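Local coordinates for sensor protein pfeS (Pseudomonas aeruginosa, PDB 3KYZ), which senses a signal as the membrane-bound histidine kinase of the PfeR/PfeS two-component system and may activate the regulator PfeR by phosphorylation, at the interface of chains A and B. Coordinates in Å, arbitrary orientation; residue numbers count along the deposited sequence, not the author numbering. Chains: chain A/B, Sensor protein pfeS.

Two-fold packing of identical sensor domains is illustrated here by two neighbouring patches whose C-alpha centres lie about 7 Å apart. Contact 1 gathers Leu64, Leu80 and Thr81 of both chains with B:Arg113 of strand 113-117, and contact 2 joins the helix 74-77 of chain A to the loop of chain B that follows strand 57-60. A:Ser77 and B:Pro62 belong to both, so the two patches adjoin, and in both, apolar packing sits beside polar links made through water. Each contact recurs with the chains exchanged. The pairing may reflect a dimer of the predicted periplasmic sensor domain, although the structure alone does not show it.

Contact 1: the interface of chains A and B. Residues chain A 64, 77, 80-82; chain B 62, 64, 80-81, 113.
The guanidinium of B:Arg113 and the ring of A:Phe82 run alongside each other, pointing opposite ways, with their planes 42° apart, in this two-fold interface between histidine-kinase sensor domains. A:Thr81 OG1, the side-chain hydroxyl, stands 3.2 Å above one face of the phenyl ring, toward its rim. At the guanidinium edge, in its plane, lies water 1. B:Arg113 NH2 binds this water at 2.8 Å, with 155° at the hydrogen, and NH1 bonds to it less straightly. The same water reaches A:Thr81 OG1 at 2.8 Å, joining two side chains that meet tip to tip. The arginine chain bends at chi3, which turns its head toward the threonine.

Apolar groups fill the patch beside this bridge. A:Thr81 CG2 lies anti to its own carbonyl carbon (OG1 chi1 56°), and this methyl packs against B:Leu64 CD2 at 3.8 Å and also against the B:Arg113 guanidinium, while OG1 turns to the water. In the twin arrangement A:Leu64 CD2 meets B:Thr81 CG2, also at 3.8 Å. The two leucines cross obliquely on one another, CD1 of A:Leu64 lying 3.9 Å from CD1 of B:Leu64. Each CD1 also touches the partner's Leu80 CB. Backbones come close too, with A:Thr81 CA 4.1 Å from B:Thr81 CA. At the margin, A:Ser77 CB rests 3.5 Å from the carbonyl B:Pro62 O.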
ATOM      1  N   LEU A  64      -2.860   3.167  -8.076  1.00 10.35           N
ATOM      2  CA  LEU A  64      -2.004   3.810  -7.074  1.00 10.25           C
ATOM      3  C   LEU A  64      -1.074   4.866  -7.662  1.00 12.74           C
ATOM      4  O   LEU A  64      -0.047   5.197  -7.071  1.00 15.38           O
ATOM      5  CB  LEU A  64      -1.231   2.778  -6.231  1.00 12.70           C
ATOM      6  CG  LEU A  64      -2.106   1.698  -5.584  1.00 13.19           C
ATOM      7  CD1 LEU A  64      -1.266   0.729  -4.745  1.00 15.54           C
ATOM      8  CD2 LEU A  64      -3.213   2.309  -4.728  1.00 14.32           C
ATOM      9  N   SER A  77       5.431   6.808  -3.360  1.00 10.97           N
ATOM     10  CA  SER A  77       4.758   5.522  -3.542  1.00 10.11           C
ATOM     11  C   SER A  77       4.960   4.625  -2.323  1.00 11.56           C
ATOM     12  O   SER A  77       4.070   3.857  -1.963  1.00 11.87           O
ATOM     13  CB  SER A  77       5.242   4.812  -4.811  1.00 11.19           C
ATOM     14  OG  SER A  77       4.780   5.494  -5.970  1.00 12.93           O
ATOM     15  N   LEU A  80       2.333   4.385   0.417  1.00  9.67           N
ATOM     16  CA  LEU A  80       1.021   3.838   0.096  1.00  9.97           C
ATOM     17  C   LEU A  80       0.818   2.385   0.502  1.00  9.58           C
ATOM     18  O   LEU A  80      -0.252   1.828   0.257  1.00 11.15           O
ATOM     19  CB  LEU A  80       0.771   3.948  -1.408  1.00 10.99           C
ATOM     20  CG  LEU A  80       0.880   5.362  -1.988  1.00 10.15           C
ATOM     21  CD1 LEU A  80       0.646   5.310  -3.496  1.00 11.04           C
ATOM     22  CD2 LEU A  80      -0.094   6.332  -1.292  1.00 11.42           C
ATOM     23  N   THR A  81       1.825   1.765   1.108  1.00 11.01           N
ATOM     24  CA  THR A  81       1.814   0.311   1.278  1.00 11.39           C
ATOM     25  C   THR A  81       1.430  -0.195   2.667  1.00  9.82           C
ATOM     26  O   THR A  81       1.083  -1.373   2.812  1.00 11.09           O
ATOM     27  CB  THR A  81       3.185  -0.307   0.905  1.00 11.60           C
ATOM     28  OG1 THR A  81       4.214   0.314   1.686  1.00 13.91           O
ATOM     29  CG2 THR A  81       3.481  -0.109  -0.572  1.00 13.93           C
ATOM     30  N   PHE A  82       1.494   0.676   3.679  1.00 10.71           N
ATOM     31  CA  PHE A  82       1.246   0.271   5.066  1.00 11.97           C
ATOM     32  C   PHE A  82       0.274   1.244   5.720  1.00 12.46           C
ATOM     33  O   PHE A  82       0.486   1.712   6.849  1.00 13.17           O
ATOM     34  CB  PHE A  82       2.553   0.199   5.871  1.00 12.01           C
ATOM     35  CG  PHE A  82       3.621  -0.638   5.226  1.00 13.13           C
ATOM     36  CD1 PHE A  82       3.418  -1.994   4.993  1.00 13.90           C
ATOM     37  CD2 PHE A  82       4.841  -0.075   4.875  1.00 14.46           C
ATOM     38  CE1 PHE A  82       4.411  -2.768   4.393  1.00 15.12           C
ATOM     39  CE2 PHE A  82       5.839  -0.843   4.285  1.00 15.95           C
ATOM     40  CZ  PHE A  82       5.621  -2.192   4.039  1.00 15.47           C
TER
ATOM     41  N   PRO B  62       9.297   0.046  -7.884  1.00 11.80           N
ATOM     42  CA  PRO B  62       9.308   1.243  -7.030  1.00 13.53           C
ATOM     43  C   PRO B  62       8.028   2.076  -7.139  1.00 11.71           C
ATOM     44  O   PRO B  62       7.705   2.819  -6.212  1.00 14.23           O
ATOM     45  CB  PRO B  62      10.499   2.056  -7.554  1.00 15.57           C
ATOM     46  CG  PRO B  62      11.244   1.179  -8.489  1.00 17.70           C
ATOM     47  CD  PRO B  62      10.353   0.061  -8.913  1.00 13.80           C
ATOM     48  N   LEU B  64       5.059   0.618  -7.579  1.00 10.35           N
ATOM     49  CA  LEU B  64       4.015  -0.350  -7.235  1.00 10.25           C
ATOM     50  C   LEU B  64       3.338  -0.969  -8.453  1.00 12.74           C
ATOM     51  O   LEU B  64       2.216  -1.464  -8.364  1.00 15.38           O
ATOM     52  CB  LEU B  64       2.985   0.240  -6.252  1.00 12.70           C
ATOM     53  CG  LEU B  64       3.591   0.858  -4.986  1.00 13.19           C
ATOM     54  CD1 LEU B  64       2.502   1.398  -4.053  1.00 15.54           C
ATOM     55  CD2 LEU B  64       4.473  -0.141  -4.240  1.00 14.32           C
ATOM     56  N   LEU B  80      -2.080  -3.950  -2.218  1.00  9.67           N
ATOM     57  CA  LEU B  80      -0.767  -3.401  -1.906  1.00  9.97           C
ATOM     58  C   LEU B  80      -0.768  -2.300  -0.854  1.00  9.58           C
ATOM     59  O   LEU B  80       0.291  -1.761  -0.534  1.00 11.15           O
ATOM     60  CB  LEU B  80      -0.127  -2.840  -3.176  1.00 10.99           C
ATOM     61  CG  LEU B  80       0.008  -3.833  -4.334  1.00 10.15           C
ATOM     62  CD1 LEU B  80       0.623  -3.125  -5.539  1.00 11.04           C
ATOM     63  CD2 LEU B  80       0.826  -5.072  -3.920  1.00 11.42           C
ATOM     64  N   THR B  81      -1.936  -1.955  -0.320  1.00 11.01           N
ATOM     65  CA  THR B  81      -2.061  -0.737   0.480  1.00 11.39           C
ATOM     66  C   THR B  81      -2.085  -0.932   1.995  1.00  9.82           C
ATOM     67  O   THR B  81      -1.863   0.031   2.737  1.00 11.09           O
ATOM     68  CB  THR B  81      -3.323   0.069   0.081  1.00 11.60           C
ATOM     69  OG1 THR B  81      -4.479  -0.771   0.202  1.00 13.91           O
ATOM     70  CG2 THR B  81      -3.211   0.573  -1.348  1.00 13.93           C
ATOM     71  N   ARG B 113       9.978  -5.390  -4.688  1.00 11.18           N
ATOM     72  CA  ARG B 113       9.659  -6.228  -3.550  1.00 10.65           C
ATOM     73  C   ARG B 113       8.839  -7.423  -3.995  1.00 10.45           C
ATOM     74  O   ARG B 113       8.211  -7.410  -5.062  1.00 11.81           O
ATOM     75  CB  ARG B 113       8.865  -5.430  -2.515  1.00 11.28           C
ATOM     76  CG  ARG B 113       7.450  -5.085  -2.964  1.00 11.70           C
ATOM     77  CD  ARG B 113       6.748  -4.192  -1.944  1.00 11.89           C
ATOM     78  NE  ARG B 113       7.216  -2.809  -2.033  1.00 12.86           N
ATOM     79  CZ  ARG B 113       7.036  -1.883  -1.092  1.00 12.76           C
ATOM     80  NH1 ARG B 113       6.417  -2.186   0.045  1.00 14.06           N
ATOM     81  NH2 ARG B 113       7.481  -0.646  -1.287  1.00 14.96           N
TER
HETATM   82  O   HOH W   1       6.963   0.675   1.136  1.00 17.18           O

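Contact 2: the interface of chains A and B. Residues chain A 72, 74, 77; chain B 62-63.
A:Ala74 and B:Pro62 form the tight part of this sensor-domain contact, a second patch of the two-fold interface between histidine-kinase sensor domains. The methyl A:Ala74 CB meets the proline ring at B:Pro62 CB, 3.9 Å away, so a small group at the start of helix 74-77 packs against one ring carbon. The main chains also approach here, since A:Ala74 CA lies 3.9 Å from the proline carbonyl oxygen B:Pro62 O. Beside this packing, water 4 links the carbonyls A:Ala74 O and B:Pro62 O. Two acceptors that cannot bond to each other are thus joined by a molecule able to donate to both.

Elsewhere the patch is looser and its polar links run through water. The hydroxyl A:Ser77 OG is anti to its own carbonyl carbon (chi1 -70°), which points it toward the loop of chain B. There it still stands 4.0 Å from B:His63 CA. Waters 2 and 3 take up the separation, and water 3 lies 2.6 Å from A:Ser77 OG. This water sits in the plane of the B:His63 imidazole, at its edge, where ND1 holds it at 2.6 Å. With the hydrogen placed on ND1 the bond is nearly straight, 164°. Water 3 also contacts the carbonyl A:Leu72 O at 2.8 Å, so it joins a serine hydroxyl, a backbone carbonyl and a ring nitrogen. Water 2 bridges A:Ser77 OG and the backbone carbonyl B:His63 O, 3.0 Å from the latter, giving the serine a second bridge to the same residue.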
ATOM      1  N   LEU A  72       3.802  10.748  -8.566  1.00 13.28           N
ATOM      2  CA  LEU A  72       4.431  10.410  -7.299  1.00 13.14           C
ATOM      3  C   LEU A  72       5.865   9.979  -7.533  1.00 12.57           C
ATOM      4  O   LEU A  72       6.154   9.250  -8.480  1.00 14.45           O
ATOM      5  CB  LEU A  72       3.684   9.260  -6.627  1.00 13.13           C
ATOM      6  CG  LEU A  72       2.227   9.534  -6.260  1.00 14.74           C
ATOM      7  CD1 LEU A  72       1.663   8.368  -5.473  1.00 18.51           C
ATOM      8  CD2 LEU A  72       2.125  10.835  -5.461  1.00 17.12           C
ATOM      9  N   ALA A  74       9.116   7.685  -6.225  1.00 12.41           N
ATOM     10  CA  ALA A  74       9.187   6.360  -5.612  1.00 12.65           C
ATOM     11  C   ALA A  74       9.061   6.471  -4.094  1.00 13.09           C
ATOM     12  O   ALA A  74       8.421   5.638  -3.451  1.00 13.47           O
ATOM     13  CB  ALA A  74      10.467   5.650  -6.001  1.00 13.62           C
ATOM     14  N   SER A  77       5.431   6.808  -3.360  1.00 10.97           N
ATOM     15  CA  SER A  77       4.758   5.522  -3.542  1.00 10.11           C
ATOM     16  C   SER A  77       4.960   4.625  -2.323  1.00 11.56           C
ATOM     17  O   SER A  77       4.070   3.857  -1.963  1.00 11.87           O
ATOM     18  CB  SER A  77       5.242   4.812  -4.811  1.00 11.19           C
ATOM     19  OG  SER A  77       4.780   5.494  -5.970  1.00 12.93           O
TER
ATOM     20  N   PRO B  62       9.297   0.046  -7.884  1.00 11.80           N
ATOM     21  CA  PRO B  62       9.308   1.243  -7.030  1.00 13.53           C
ATOM     22  C   PRO B  62       8.028   2.076  -7.139  1.00 11.71           C
ATOM     23  O   PRO B  62       7.705   2.819  -6.212  1.00 14.23           O
ATOM     24  CB  PRO B  62      10.499   2.056  -7.554  1.00 15.57           C
ATOM     25  CG  PRO B  62      11.244   1.179  -8.489  1.00 17.70           C
ATOM     26  CD  PRO B  62      10.353   0.061  -8.913  1.00 13.80           C
ATOM     27  N   HIS B  63       7.312   1.951  -8.252  1.00 11.52           N
ATOM     28  CA  HIS B  63       6.049   2.669  -8.435  1.00 12.67           C
ATOM     29  C   HIS B  63       4.812   1.780  -8.179  1.00 11.50           C
ATOM     30  O   HIS B  63       3.666   2.153  -8.492  1.00 14.03           O
ATOM     31  CB  HIS B  63       6.021   3.319  -9.826  1.00 17.04           C
ATOM     32  CG  HIS B  63       7.278   4.069 -10.158  1.00 23.77           C
ATOM     33  ND1 HIS B  63       7.608   5.266  -9.561  1.00 26.89           N
ATOM     34  CD2 HIS B  63       8.295   3.781 -11.007  1.00 26.95           C
ATOM     35  CE1 HIS B  63       8.768   5.689 -10.033  1.00 26.56           C
ATOM     36  NE2 HIS B  63       9.207   4.805 -10.912  1.00 27.84           N
TER
HETATM   37  O   HOH W   2       2.552   4.508  -7.035  1.00 19.68           O
HETATM   38  O   HOH W   3       5.835   6.502  -8.070  1.00 23.30           O
HETATM   39  O   HOH W   4       8.589   2.948  -3.683  1.00 26.40           O